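Local coordinates for berberine bridge enzyme-like 28 (Arabidopsis thaliana, PDB 5D79), which is an oxidoreductase that carries covalently bound FAD, belongs to the berberine bridge enzyme family and takes part in adaptation to salt stress, at residues Gln66-Ser71 with Trp433-Asp438; His111-Leu116 with Leu363-Lys368; Ile173-Gly178 with Trp342-Pro347; Lys397-Pro402 with Gln428-Trp433. All coordinates share one frame; numbering follows the deposited sequence.

Contact 1: Gln66-Ser71 with Trp433-Asp438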
# COMPACT_ATOMS: atom_id res chain seq x y z
N GLN A 66 4.10 10.06 6.62
CA GLN A 66 3.78 8.87 7.40
C GLN A 66 4.96 7.89 7.46
O GLN A 66 4.81 6.72 7.82
CB GLN A 66 2.54 8.20 6.83
CG GLN A 66 1.28 9.07 6.92
CD GLN A 66 0.75 9.26 8.35
OE1 GLN A 66 1.42 8.95 9.34
NE2 GLN A 66 -0.48 9.77 8.45
N ASN A 67 6.13 8.40 7.08
CA ASN A 67 7.41 7.80 7.44
C ASN A 67 8.35 8.94 7.88
O ASN A 67 9.06 9.54 7.05
CB ASN A 67 7.99 6.99 6.28
CG ASN A 67 9.01 5.96 6.74
OD1 ASN A 67 9.54 6.05 7.86
ND2 ASN A 67 9.29 4.98 5.89
N PRO A 68 8.33 9.26 9.18
CA PRO A 68 8.98 10.42 9.81
C PRO A 68 10.48 10.60 9.49
O PRO A 68 10.98 11.74 9.48
CB PRO A 68 8.78 10.17 11.30
CG PRO A 68 7.51 9.41 11.36
CD PRO A 68 7.53 8.51 10.16
N ARG A 69 11.17 9.49 9.22
CA ARG A 69 12.59 9.53 8.90
C ARG A 69 12.84 10.39 7.66
O ARG A 69 13.96 10.85 7.43
CB ARG A 69 13.14 8.11 8.70
CG ARG A 69 12.52 7.37 7.55
CD ARG A 69 13.01 5.92 7.47
NE ARG A 69 14.32 5.77 6.82
CZ ARG A 69 14.60 4.85 5.90
NH1 ARG A 69 15.82 4.79 5.38
NH2 ARG A 69 13.67 3.99 5.49
N PHE A 70 11.79 10.60 6.88
CA PHE A 70 11.89 11.42 5.68
C PHE A 70 11.33 12.80 5.91
O PHE A 70 11.00 13.52 4.97
CB PHE A 70 11.18 10.75 4.51
CG PHE A 70 11.83 9.47 4.07
CD1 PHE A 70 13.11 9.49 3.55
CD2 PHE A 70 11.16 8.27 4.18
CE1 PHE A 70 13.72 8.32 3.14
CE2 PHE A 70 11.76 7.09 3.77
CZ PHE A 70 13.04 7.11 3.25
N SER A 71 11.22 13.18 7.18
CA SER A 71 10.81 14.53 7.52
C SER A 71 11.99 15.31 8.10
O SER A 71 11.80 16.36 8.70
CB SER A 71 9.66 14.51 8.52
OG SER A 71 10.10 13.94 9.73
N TRP A 433 10.79 2.09 14.35
CA TRP A 433 11.54 2.71 15.42
C TRP A 433 10.99 4.10 15.72
O TRP A 433 10.33 4.70 14.87
CB TRP A 433 13.04 2.77 15.08
CG TRP A 433 13.44 3.65 13.92
CD1 TRP A 433 13.77 4.98 13.97
CD2 TRP A 433 13.61 3.25 12.55
NE1 TRP A 433 14.11 5.44 12.71
CE2 TRP A 433 14.03 4.40 11.83
CE3 TRP A 433 13.45 2.04 11.86
CZ2 TRP A 433 14.27 4.36 10.46
CZ3 TRP A 433 13.69 2.02 10.50
CH2 TRP A 433 14.10 3.17 9.82
N ARG A 434 11.24 4.59 16.93
CA ARG A 434 10.72 5.89 17.33
C ARG A 434 11.41 7.01 16.56
O ARG A 434 12.63 6.97 16.34
CB ARG A 434 10.90 6.09 18.84
CG ARG A 434 10.09 5.13 19.69
CD ARG A 434 10.24 5.43 21.18
NE ARG A 434 9.79 6.77 21.54
CZ ARG A 434 8.54 7.09 21.85
NH1 ARG A 434 7.58 6.17 21.85
NH2 ARG A 434 8.24 8.34 22.17
N GLU A 435 10.64 8.00 16.13
CA GLU A 435 11.13 9.07 15.27
C GLU A 435 12.22 9.92 15.92
O GLU A 435 13.04 10.53 15.23
CB GLU A 435 9.97 9.96 14.83
CG GLU A 435 9.14 10.51 15.97
CD GLU A 435 7.96 11.32 15.49
OE1 GLU A 435 8.01 11.83 14.36
OE2 GLU A 435 6.98 11.44 16.25
N GLU A 436 12.21 9.97 17.25
CA GLU A 436 13.23 10.65 18.05
C GLU A 436 14.64 10.26 17.63
O GLU A 436 15.52 11.10 17.54
CB GLU A 436 13.03 10.34 19.53
CG GLU A 436 11.84 11.03 20.17
CD GLU A 436 10.48 10.44 19.80
OE1 GLU A 436 10.41 9.42 19.07
OE2 GLU A 436 9.46 11.02 20.24
N GLU A 437 14.82 8.97 17.39
CA GLU A 437 16.13 8.40 17.07
C GLU A 437 16.71 8.89 15.74
O GLU A 437 17.92 8.84 15.54
CB GLU A 437 16.03 6.87 17.05
CG GLU A 437 15.61 6.27 18.39
CD GLU A 437 15.38 4.76 18.32
OE1 GLU A 437 15.80 4.14 17.32
OE2 GLU A 437 14.78 4.22 19.26
N ASP A 438 15.84 9.37 14.85
CA ASP A 438 16.26 9.82 13.52
C ASP A 438 17.29 10.97 13.55
O ASP A 438 17.92 11.26 12.55
CB ASP A 438 15.04 10.25 12.70
CG ASP A 438 14.18 9.07 12.28
OD1 ASP A 438 14.71 8.01 11.87
OD2 ASP A 438 12.94 9.21 12.33
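Two short 3-10 turns face each other here, residues 68-69 against 435-438, with P68 CA 6.0 Å from E435 CA and R69 CA at a similar distance from that of D438. The backbone at P68 is held by its own turn: P68 O accepts from both S71 N and S71 OG, the hydroxyl on an in-plane lone pair. The pyrrolidine of P68 crosses E435 at about a right angle, P68 CB lying 3.6 Å from E435 OE1, while the charge of that carboxylate is met by R360. R69 does most of the packing. Its CG occupies the crowded position between backbone N and carbonyl carbon; this and an extended chi2 bring R69 CD 3.6 Å from W433 CZ2, and the bend at chi3 turns the guanidinium between W433 and F70. W433 CH2 lies over one guanidinium face and F70 CZ over the opposite one, 3.8 Å above the plane; the guanidinium and indole planes are 57° apart, which excludes a parallel stack. R69 NH2 donates to F365 O. W433 is fixed by W433 NE1 to D438 OD1, 2.8 Å and nearly straight at 172°, the acceptor lying in the indole plane. D438 OD2 turns to S364 OG. The 66-71 loop packs against the 3-10 segment that follows strand 425-434 of the seven-stranded antiparallel sheet, the large sheet characteristic of the substrate domain in this flavoprotein family.

Contact 2: His111-Leu116 with Leu363-Lys368. With FAD (flavin-adenine dinucleotide), chain E.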
# COMPACT_ATOMS: atom_id res chain seq x y z
N HIS A 111 1.81 7.69 2.65
CA HIS A 111 2.37 6.47 3.21
C HIS A 111 3.48 5.83 2.36
O HIS A 111 3.88 4.71 2.65
CB HIS A 111 1.25 5.46 3.45
CG HIS A 111 0.65 5.56 4.82
ND1 HIS A 111 1.15 4.85 5.89
CD2 HIS A 111 -0.35 6.32 5.31
CE1 HIS A 111 0.46 5.15 6.98
NE2 HIS A 111 -0.46 6.05 6.65
N CYS A 112 3.97 6.53 1.34
CA CYS A 112 5.01 5.97 0.46
C CYS A 112 6.22 5.54 1.27
O CYS A 112 6.83 6.33 1.98
CB CYS A 112 5.45 6.98 -0.61
SG CYS A 112 6.45 6.27 -1.97
N TYR A 113 6.57 4.27 1.12
CA TYR A 113 7.62 3.63 1.90
C TYR A 113 8.98 4.34 1.81
O TYR A 113 9.80 4.25 2.72
CB TYR A 113 7.73 2.16 1.48
CG TYR A 113 6.92 1.24 2.35
CD1 TYR A 113 5.67 1.63 2.83
CD2 TYR A 113 7.40 -0.01 2.71
CE1 TYR A 113 4.92 0.79 3.65
CE2 TYR A 113 6.66 -0.87 3.52
CZ TYR A 113 5.43 -0.46 3.99
OH TYR A 113 4.70 -1.30 4.80
N GLU A 114 9.21 5.05 0.71
CA GLU A 114 10.45 5.79 0.52
C GLU A 114 10.21 7.30 0.43
O GLU A 114 11.10 8.06 0.05
CB GLU A 114 11.18 5.31 -0.76
CG GLU A 114 11.64 3.85 -0.74
CD GLU A 114 12.98 3.63 -0.01
OE1 GLU A 114 13.45 4.54 0.71
OE2 GLU A 114 13.56 2.53 -0.17
N GLY A 115 9.00 7.73 0.77
CA GLY A 115 8.67 9.15 0.76
C GLY A 115 8.66 9.84 -0.59
O GLY A 115 8.82 11.06 -0.66
N LEU A 116 8.44 9.09 -1.67
CA LEU A 116 8.59 9.62 -3.03
C LEU A 116 7.43 10.48 -3.50
O LEU A 116 7.45 10.98 -4.63
CB LEU A 116 8.79 8.49 -4.04
CG LEU A 116 10.08 7.70 -3.93
CD1 LEU A 116 10.26 6.84 -5.15
CD2 LEU A 116 11.27 8.64 -3.73
N LEU A 363 6.24 6.48 14.28
CA LEU A 363 7.17 5.38 14.04
C LEU A 363 7.71 5.40 12.62
O LEU A 363 6.95 5.25 11.66
CB LEU A 363 6.52 4.02 14.32
CG LEU A 363 5.96 3.82 15.73
CD1 LEU A 363 5.58 2.38 15.97
CD2 LEU A 363 6.97 4.29 16.78
N SER A 364 9.03 5.58 12.51
CA SER A 364 9.73 5.43 11.23
C SER A 364 9.89 3.95 10.94
O SER A 364 9.82 3.13 11.84
CB SER A 364 11.11 6.10 11.27
OG SER A 364 11.00 7.50 11.45
N PHE A 365 10.10 3.61 9.67
CA PHE A 365 10.24 2.21 9.32
C PHE A 365 11.07 2.00 8.05
O PHE A 365 11.29 2.93 7.26
CB PHE A 365 8.85 1.57 9.17
CG PHE A 365 8.01 2.18 8.07
CD1 PHE A 365 8.16 1.78 6.75
CD2 PHE A 365 7.08 3.17 8.36
CE1 PHE A 365 7.41 2.35 5.74
CE2 PHE A 365 6.32 3.75 7.35
CZ PHE A 365 6.49 3.34 6.04
N LYS A 366 11.57 0.78 7.89
CA LYS A 366 12.10 0.30 6.63
C LYS A 366 11.41 -1.02 6.34
O LYS A 366 11.39 -1.91 7.19
CB LYS A 366 13.61 0.12 6.71
CG LYS A 366 14.18 -0.56 5.49
CD LYS A 366 13.84 0.22 4.23
CE LYS A 366 14.31 -0.54 3.01
NZ LYS A 366 14.12 0.20 1.72
N GLY A 367 10.82 -1.14 5.15
CA GLY A 367 10.14 -2.36 4.76
C GLY A 367 10.63 -2.92 3.44
O GLY A 367 10.99 -2.18 2.52
N LYS A 368 10.65 -4.25 3.36
CA LYS A 368 10.93 -5.00 2.13
C LYS A 368 9.95 -6.16 2.08
O LYS A 368 9.37 -6.52 3.09
CB LYS A 368 12.38 -5.51 2.11
CG LYS A 368 13.43 -4.43 2.40
CD LYS A 368 14.85 -5.00 2.46
CE LYS A 368 15.42 -5.29 1.08
NZ LYS A 368 15.94 -4.08 0.42
PA FAD E . 1.38 8.54 -0.95
O1A FAD E . 2.79 8.75 -0.44
O2A FAD E . 0.54 9.79 -0.88
O5B FAD E . 1.44 7.94 -2.45
C5B FAD E . 2.31 6.87 -2.79
C4B FAD E . 2.64 6.82 -4.29
O4B FAD E . 1.44 6.94 -5.03
C3B FAD E . 3.55 7.97 -4.69
O3B FAD E . 4.47 7.57 -5.69
C2B FAD E . 2.58 9.01 -5.22
O2B FAD E . 3.17 9.86 -6.19
C1B FAD E . 1.44 8.15 -5.77
N9A FAD E . 0.11 8.80 -5.71
C8A FAD E . -0.64 9.13 -4.60
N7A FAD E . -1.81 9.68 -5.03
C5A FAD E . -1.82 9.70 -6.38
C6A FAD E . -2.75 10.14 -7.33
N6A FAD E . -3.99 10.45 -6.97
N1A FAD E . -2.46 10.01 -8.67
C2A FAD E . -1.27 9.45 -9.08
N3A FAD E . -0.36 9.02 -8.14
C4A FAD E . -0.62 9.14 -6.82
N1 FAD E . -0.38 -1.57 1.55
C2 FAD E . -1.10 -2.74 1.41
O2 FAD E . -1.63 -3.02 0.33
N3 FAD E . -1.25 -3.59 2.50
C4 FAD E . -0.68 -3.29 3.72
O4 FAD E . -0.92 -4.01 4.70
C4X FAD E . 0.04 -2.10 3.87
N5 FAD E . 0.51 -1.69 5.11
C5X FAD E . 0.93 -0.39 5.28
C6 FAD E . 1.18 0.13 6.55
C7 FAD E . 1.61 1.45 6.72
C7M FAD E . 1.88 1.99 8.09
C8 FAD E . 1.76 2.28 5.60
C8M FAD E . 2.24 3.69 5.74
C9 FAD E . 1.51 1.76 4.33
C9A FAD E . 1.15 0.42 4.17
N10 FAD E . 0.94 -0.11 2.90
C10 FAD E . 0.15 -1.23 2.78
C1' FAD E . 1.50 0.57 1.69
C2' FAD E . 0.56 1.59 1.07
O2' FAD E . -0.56 0.91 0.54
C3' FAD E . 1.33 2.33 -0.01
O3' FAD E . 2.35 3.08 0.61
C4' FAD E . 0.46 3.30 -0.77
O4' FAD E . 1.01 3.56 -2.03
C5' FAD E . 0.43 4.63 -0.03
O5' FAD E . -0.64 5.40 -0.54
P FAD E . -0.80 6.89 0.03
O1P FAD E . -1.79 7.65 -0.81
O2P FAD E . -1.23 6.87 1.48
O3P FAD E . 0.73 7.37 -0.06
O HOH W 1 11.15 1.96 3.79
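The tight part of the contact is aromatic. F365 directs its edge at the face of Y113, a T-shaped pair with centroids 4.7 Å apart and planes at 61°; F365 CE1 stands 3.4 Å above the centre of the tyrosine ring plane. The edge of that ring meets the flavin, Y113 CE1 lying 3.6 Å from FAD C9, and Y113 OH is bonded to Q428. G367 CA fits beside Y113 CE2, where a beta carbon would clash. An alanine at Y113 would remove the ring and hydroxyl, and would probably unsettle both the F365 edge and this side of the flavin. The loop belongs to the PCMH-type FAD-binding domain and carries its covalent attachment: H111 ND1 is joined to FAD C8M at 1.6 Å, while H111 NE2 bonds to T176. H111 N reaches FAD O3P at 2.9 Å and C112 N reaches FAD O1A, so successive amides of the loop bind the pyrophosphate. By contrast, the far side is loose, though buried, where a water donating to Y113 O bonds only weakly to G367 N. E114 OE2 and K366 NZ form a separate salt bridge tip to tip at 3.1 Å; the lysine has a second, to D475, and E114 OE2 accepts from M476 N.

Contact 3: Ile173-Gly178 with Trp342-Pro347. With FAD (flavin-adenine dinucleotide), chain E.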
# COMPACT_ATOMS: atom_id res chain seq x y z
N ILE A 173 -5.54 -2.70 5.72
CA ILE A 173 -6.06 -2.62 7.09
C ILE A 173 -5.75 -1.29 7.79
O ILE A 173 -6.37 -0.98 8.79
CB ILE A 173 -5.53 -3.77 8.01
CG1 ILE A 173 -4.07 -3.54 8.40
CG2 ILE A 173 -5.77 -5.15 7.37
CD1 ILE A 173 -3.52 -4.55 9.37
N HIS A 174 -4.80 -0.52 7.27
CA HIS A 174 -4.34 0.68 7.97
C HIS A 174 -5.12 1.95 7.53
O HIS A 174 -5.05 2.38 6.37
CB HIS A 174 -2.83 0.86 7.76
CG HIS A 174 -2.00 -0.25 8.35
ND1 HIS A 174 -1.74 -1.43 7.68
CD2 HIS A 174 -1.37 -0.36 9.55
CE1 HIS A 174 -0.98 -2.21 8.43
NE2 HIS A 174 -0.75 -1.58 9.57
N PRO A 175 -5.89 2.54 8.46
CA PRO A 175 -6.88 3.56 8.10
C PRO A 175 -6.30 4.85 7.52
O PRO A 175 -7.02 5.51 6.78
CB PRO A 175 -7.59 3.85 9.43
CG PRO A 175 -7.27 2.71 10.31
CD PRO A 175 -5.92 2.22 9.89
N THR A 176 -5.05 5.22 7.84
CA THR A 176 -4.53 6.52 7.38
C THR A 176 -3.89 6.42 5.97
O THR A 176 -3.39 7.41 5.43
CB THR A 176 -3.49 7.14 8.38
OG1 THR A 176 -2.38 6.26 8.57
CG2 THR A 176 -4.12 7.47 9.73
N VAL A 177 -3.91 5.24 5.39
CA VAL A 177 -3.36 5.08 4.06
C VAL A 177 -4.33 5.63 3.02
O VAL A 177 -5.53 5.35 3.06
CB VAL A 177 -3.03 3.60 3.76
CG1 VAL A 177 -2.60 3.44 2.32
CG2 VAL A 177 -1.95 3.10 4.71
N GLY A 178 -3.80 6.43 2.10
CA GLY A 178 -4.62 7.09 1.10
C GLY A 178 -5.04 6.16 0.00
O GLY A 178 -4.33 5.21 -0.33
N TRP A 342 -10.84 -3.74 14.51
CA TRP A 342 -10.18 -4.83 15.17
C TRP A 342 -8.78 -4.98 14.60
O TRP A 342 -7.79 -4.94 15.33
CB TRP A 342 -10.99 -6.11 14.98
CG TRP A 342 -10.63 -7.24 15.89
CD1 TRP A 342 -11.10 -7.46 17.17
CD2 TRP A 342 -9.78 -8.34 15.59
NE1 TRP A 342 -10.56 -8.62 17.68
CE2 TRP A 342 -9.75 -9.18 16.72
CE3 TRP A 342 -9.02 -8.70 14.47
CZ2 TRP A 342 -9.00 -10.35 16.76
CZ3 TRP A 342 -8.27 -9.86 14.51
CH2 TRP A 342 -8.27 -10.67 15.65
N PHE A 343 -8.69 -5.13 13.29
CA PHE A 343 -7.40 -5.33 12.65
C PHE A 343 -6.54 -4.08 12.75
O PHE A 343 -5.32 -4.17 12.72
CB PHE A 343 -7.58 -5.76 11.20
CG PHE A 343 -7.75 -7.24 11.02
CD1 PHE A 343 -6.66 -8.08 11.07
CD2 PHE A 343 -9.00 -7.78 10.81
CE1 PHE A 343 -6.81 -9.43 10.92
CE2 PHE A 343 -9.16 -9.13 10.65
CZ PHE A 343 -8.06 -9.96 10.71
N ALA A 344 -7.17 -2.92 12.88
CA ALA A 344 -6.41 -1.68 13.03
C ALA A 344 -5.98 -1.43 14.48
O ALA A 344 -5.51 -0.34 14.80
CB ALA A 344 -7.22 -0.52 12.51
N ASP A 345 -6.14 -2.42 15.35
CA ASP A 345 -5.63 -2.41 16.73
C ASP A 345 -6.27 -1.41 17.68
O ASP A 345 -5.64 -0.98 18.64
CB ASP A 345 -4.12 -2.17 16.74
CG ASP A 345 -3.34 -3.44 16.50
OD1 ASP A 345 -3.55 -4.41 17.25
OD2 ASP A 345 -2.53 -3.46 15.54
N PHE A 346 -7.53 -1.06 17.44
CA PHE A 346 -8.26 -0.23 18.39
C PHE A 346 -8.85 -1.09 19.52
O PHE A 346 -9.02 -2.30 19.36
CB PHE A 346 -9.36 0.54 17.66
CG PHE A 346 -8.84 1.58 16.73
CD1 PHE A 346 -8.39 2.80 17.21
CD2 PHE A 346 -8.78 1.34 15.37
CE1 PHE A 346 -7.89 3.75 16.36
CE2 PHE A 346 -8.28 2.30 14.51
CZ PHE A 346 -7.85 3.51 15.00
N PRO A 347 -9.13 -0.46 20.67
CA PRO A 347 -9.84 -1.16 21.76
C PRO A 347 -11.17 -1.76 21.28
O PRO A 347 -11.77 -1.24 20.34
CB PRO A 347 -10.07 -0.05 22.78
CG PRO A 347 -8.97 0.94 22.53
CD PRO A 347 -8.72 0.90 21.05
PA FAD E . 1.38 8.54 -0.95
O1A FAD E . 2.79 8.75 -0.44
O2A FAD E . 0.54 9.79 -0.88
O5B FAD E . 1.44 7.94 -2.45
C5B FAD E . 2.31 6.87 -2.79
C4B FAD E . 2.64 6.82 -4.29
O4B FAD E . 1.44 6.94 -5.03
C3B FAD E . 3.55 7.97 -4.69
O3B FAD E . 4.47 7.57 -5.69
C2B FAD E . 2.58 9.01 -5.22
O2B FAD E . 3.17 9.86 -6.19
C1B FAD E . 1.44 8.15 -5.77
N9A FAD E . 0.11 8.80 -5.71
C8A FAD E . -0.64 9.13 -4.60
N7A FAD E . -1.81 9.68 -5.03
C5A FAD E . -1.82 9.70 -6.38
C6A FAD E . -2.75 10.14 -7.33
N6A FAD E . -3.99 10.45 -6.97
N1A FAD E . -2.46 10.01 -8.67
C2A FAD E . -1.27 9.45 -9.08
N3A FAD E . -0.36 9.02 -8.14
C4A FAD E . -0.62 9.14 -6.82
N1 FAD E . -0.38 -1.57 1.55
C2 FAD E . -1.10 -2.74 1.41
O2 FAD E . -1.63 -3.02 0.33
N3 FAD E . -1.25 -3.59 2.50
C4 FAD E . -0.68 -3.29 3.72
O4 FAD E . -0.92 -4.01 4.70
C4X FAD E . 0.04 -2.10 3.87
N5 FAD E . 0.51 -1.69 5.11
C5X FAD E . 0.93 -0.39 5.28
C6 FAD E . 1.18 0.13 6.55
C7 FAD E . 1.61 1.45 6.72
C7M FAD E . 1.88 1.99 8.09
C8 FAD E . 1.76 2.28 5.60
C8M FAD E . 2.24 3.69 5.74
C9 FAD E . 1.51 1.76 4.33
C9A FAD E . 1.15 0.42 4.17
N10 FAD E . 0.94 -0.11 2.90
C10 FAD E . 0.15 -1.23 2.78
C1' FAD E . 1.50 0.57 1.69
C2' FAD E . 0.56 1.59 1.07
O2' FAD E . -0.56 0.91 0.54
C3' FAD E . 1.33 2.33 -0.01
O3' FAD E . 2.35 3.08 0.61
C4' FAD E . 0.46 3.30 -0.77
O4' FAD E . 1.01 3.56 -2.03
C5' FAD E . 0.43 4.63 -0.03
O5' FAD E . -0.64 5.40 -0.54
P FAD E . -0.80 6.89 0.03
O1P FAD E . -1.79 7.65 -0.81
O2P FAD E . -1.23 6.87 1.48
O3P FAD E . 0.73 7.37 -0.06
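FAD O2P is the best-held polar atom, with two amide donors: G178 N at 2.7 Å and an N-H...O angle of 160°, and a weak, longer bond from H111 N. G178 is the N-cap of helix 179-184, whose N-terminal end is likely to favour the phosphate charge, and a beta carbon on it would collide with FAD O1P. Four residues earlier, H174 turns one ring face to the C6/N5 edge of the flavin, FAD C6 lying 3.5 Å above the imidazole centre. As berberine bridge enzyme has a cysteinyl bond to C6, this histidine probably takes the equivalent place without a bond. An alanine at H174 would remove that ring, and the flavin would probably lose the packing beside C6 and N5. The turn from H174 to V177 is type I, and V177 CG2 touches FAD C9 at 3.7 Å. Across the contact the packing is apolar and sparse: P175 CG lies 3.9 Å from A344 CB and at the edge of the F346 ring, while I173 CD1 rests 3.8 Å from F343 O. The loop between strand 167-168 and helix 179-184 abuts the end of helix 336-343, which closes in a Schellman motif at D345, with F343 against strand 298-306.

Contact 4: Lys397-Pro402 with Gln428-Trp433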
# COMPACT_ATOMS: atom_id res chain seq x y z
N LYS A 397 8.61 -6.52 12.57
CA LYS A 397 7.61 -7.52 12.24
C LYS A 397 8.00 -8.34 11.00
O LYS A 397 8.60 -7.81 10.06
CB LYS A 397 6.24 -6.86 12.01
CG LYS A 397 5.82 -5.88 13.09
CD LYS A 397 4.35 -5.48 12.98
CE LYS A 397 3.95 -4.67 14.22
NZ LYS A 397 2.50 -4.35 14.29
N ILE A 398 7.65 -9.62 11.01
CA ILE A 398 7.62 -10.40 9.77
C ILE A 398 6.20 -10.93 9.60
O ILE A 398 5.69 -11.68 10.42
CB ILE A 398 8.66 -11.53 9.79
CG1 ILE A 398 10.05 -10.91 9.68
CG2 ILE A 398 8.44 -12.50 8.64
CD1 ILE A 398 11.17 -11.85 10.03
N ILE A 399 5.54 -10.46 8.54
CA ILE A 399 4.11 -10.65 8.37
C ILE A 399 3.82 -11.53 7.17
O ILE A 399 4.20 -11.20 6.06
CB ILE A 399 3.37 -9.29 8.20
CG1 ILE A 399 3.84 -8.27 9.25
CG2 ILE A 399 1.86 -9.47 8.32
CD1 ILE A 399 3.64 -6.82 8.83
N LEU A 400 3.14 -12.65 7.40
CA LEU A 400 2.83 -13.58 6.33
C LEU A 400 1.35 -13.49 5.96
O LEU A 400 0.47 -13.81 6.75
CB LEU A 400 3.21 -15.02 6.73
CG LEU A 400 4.69 -15.44 6.74
CD1 LEU A 400 5.49 -14.69 7.80
CD2 LEU A 400 4.81 -16.92 6.99
N THR A 401 1.10 -13.04 4.73
CA THR A 401 -0.24 -12.79 4.22
C THR A 401 -0.63 -13.80 3.15
O THR A 401 -0.02 -13.84 2.08
CB THR A 401 -0.33 -11.36 3.66
OG1 THR A 401 -0.09 -10.44 4.73
CG2 THR A 401 -1.70 -11.08 3.08
N PRO A 402 -1.66 -14.61 3.41
CA PRO A 402 -2.00 -15.70 2.49
C PRO A 402 -2.64 -15.22 1.19
O PRO A 402 -3.54 -14.38 1.20
CB PRO A 402 -2.99 -16.54 3.31
CG PRO A 402 -3.71 -15.50 4.14
CD PRO A 402 -2.67 -14.46 4.48
N GLN A 428 6.28 -9.74 4.40
CA GLN A 428 6.90 -8.44 4.58
C GLN A 428 7.78 -8.45 5.81
O GLN A 428 7.38 -8.91 6.87
CB GLN A 428 5.84 -7.33 4.71
CG GLN A 428 6.43 -5.94 4.91
CD GLN A 428 5.40 -4.90 5.33
OE1 GLN A 428 4.24 -5.23 5.63
NE2 GLN A 428 5.82 -3.63 5.36
N TYR A 429 9.00 -7.96 5.66
CA TYR A 429 9.91 -7.75 6.79
C TYR A 429 10.00 -6.25 7.02
O TYR A 429 10.50 -5.51 6.16
CB TYR A 429 11.29 -8.33 6.50
CG TYR A 429 11.33 -9.48 5.51
CD1 TYR A 429 11.38 -9.24 4.13
CD2 TYR A 429 11.34 -10.81 5.94
CE1 TYR A 429 11.42 -10.28 3.22
CE2 TYR A 429 11.38 -11.85 5.03
CZ TYR A 429 11.42 -11.59 3.67
OH TYR A 429 11.47 -12.63 2.77
N VAL A 430 9.53 -5.78 8.16
CA VAL A 430 9.50 -4.34 8.41
C VAL A 430 9.97 -4.02 9.84
O VAL A 430 9.58 -4.67 10.81
CB VAL A 430 8.08 -3.76 8.16
CG1 VAL A 430 7.02 -4.56 8.91
CG2 VAL A 430 8.01 -2.28 8.50
N ALA A 431 10.88 -3.06 9.96
CA ALA A 431 11.35 -2.66 11.27
C ALA A 431 10.84 -1.25 11.56
O ALA A 431 10.98 -0.37 10.73
CB ALA A 431 12.87 -2.72 11.35
N TYR A 432 10.24 -1.07 12.73
CA TYR A 432 9.77 0.23 13.18
C TYR A 432 10.70 0.77 14.26
O TYR A 432 11.33 0.00 14.98
CB TYR A 432 8.33 0.14 13.71
CG TYR A 432 7.32 -0.19 12.64
CD1 TYR A 432 7.03 -1.51 12.30
CD2 TYR A 432 6.65 0.81 11.96
CE1 TYR A 432 6.11 -1.81 11.31
CE2 TYR A 432 5.73 0.53 10.98
CZ TYR A 432 5.47 -0.78 10.66
OH TYR A 432 4.55 -1.06 9.66
N TRP A 433 10.79 2.09 14.35
CA TRP A 433 11.54 2.71 15.42
C TRP A 433 10.99 4.10 15.72
O TRP A 433 10.33 4.70 14.87
CB TRP A 433 13.04 2.77 15.08
CG TRP A 433 13.44 3.65 13.92
CD1 TRP A 433 13.77 4.98 13.97
CD2 TRP A 433 13.61 3.25 12.55
NE1 TRP A 433 14.11 5.44 12.71
CE2 TRP A 433 14.03 4.40 11.83
CE3 TRP A 433 13.45 2.04 11.86
CZ2 TRP A 433 14.27 4.36 10.46
CZ3 TRP A 433 13.69 2.02 10.50
CH2 TRP A 433 14.10 3.17 9.82
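Q428 runs fully extended with CG anti to the backbone N (chi1 180°), and I399 sets CG1 beside its own N, so the two chains lie side by side and I399 CD1 comes 3.6 Å from Q428 OE1. V430 places CG1 in the crowded position between N and carbonyl carbon (chi1 51°), which brings it 3.9 Å from K397 CB and 4.1 Å from I399 CD1. The pairing K397-V430 and I399-Q428 puts these four on one face. The strands are antiparallel, their directions 154° apart, and form neighbouring members of the seven-stranded sheet, with 425-434 next to the outermost strand 363-372. K397 and V430 make a hydrogen-bonded pair, K397 N to V430 O at 2.7 Å and V430 N to K397 O, both nearly along the C=O axis. I399 and Q428 make the second, I399 N to Q428 O at 2.9 Å and Q428 N to I399 O, each in the carbonyl plane. Between them sits the non-hydrogen-bonded pair I398 and Y429 on the other face, where I398 CG1 meets the edge of the Y429 ring at CD2, 4.0 Å away. Q428 NE2 turns to the hydroxyl of Y113, while Y429 OH bonds to D370.

Contacts 2 and 3 touch the flavin, contact 4 comes near it and contact 1 lies farther out. Contacts 1, 2 and 4 all use the seven-stranded antiparallel sheet, where strands 396-402, 425-434 and 363-372 lie side by side; contacts 1 and 4 share W433. Contacts 1 and 2 are nearest, about 10 Å between centres. Contact 3 is centred about 15 Å from contact 4, without touching it, and about 17 Å from contact 2, which it meets through H111 and T176. Along the chain, contact 3 is nested within contact 2, and contacts 2 and 4 follow in series inside the loop closed by contact 1. Contacts 1 and 2 join early loops to the sheet; contact 3 joins an FAD-binding loop to helix 336-343.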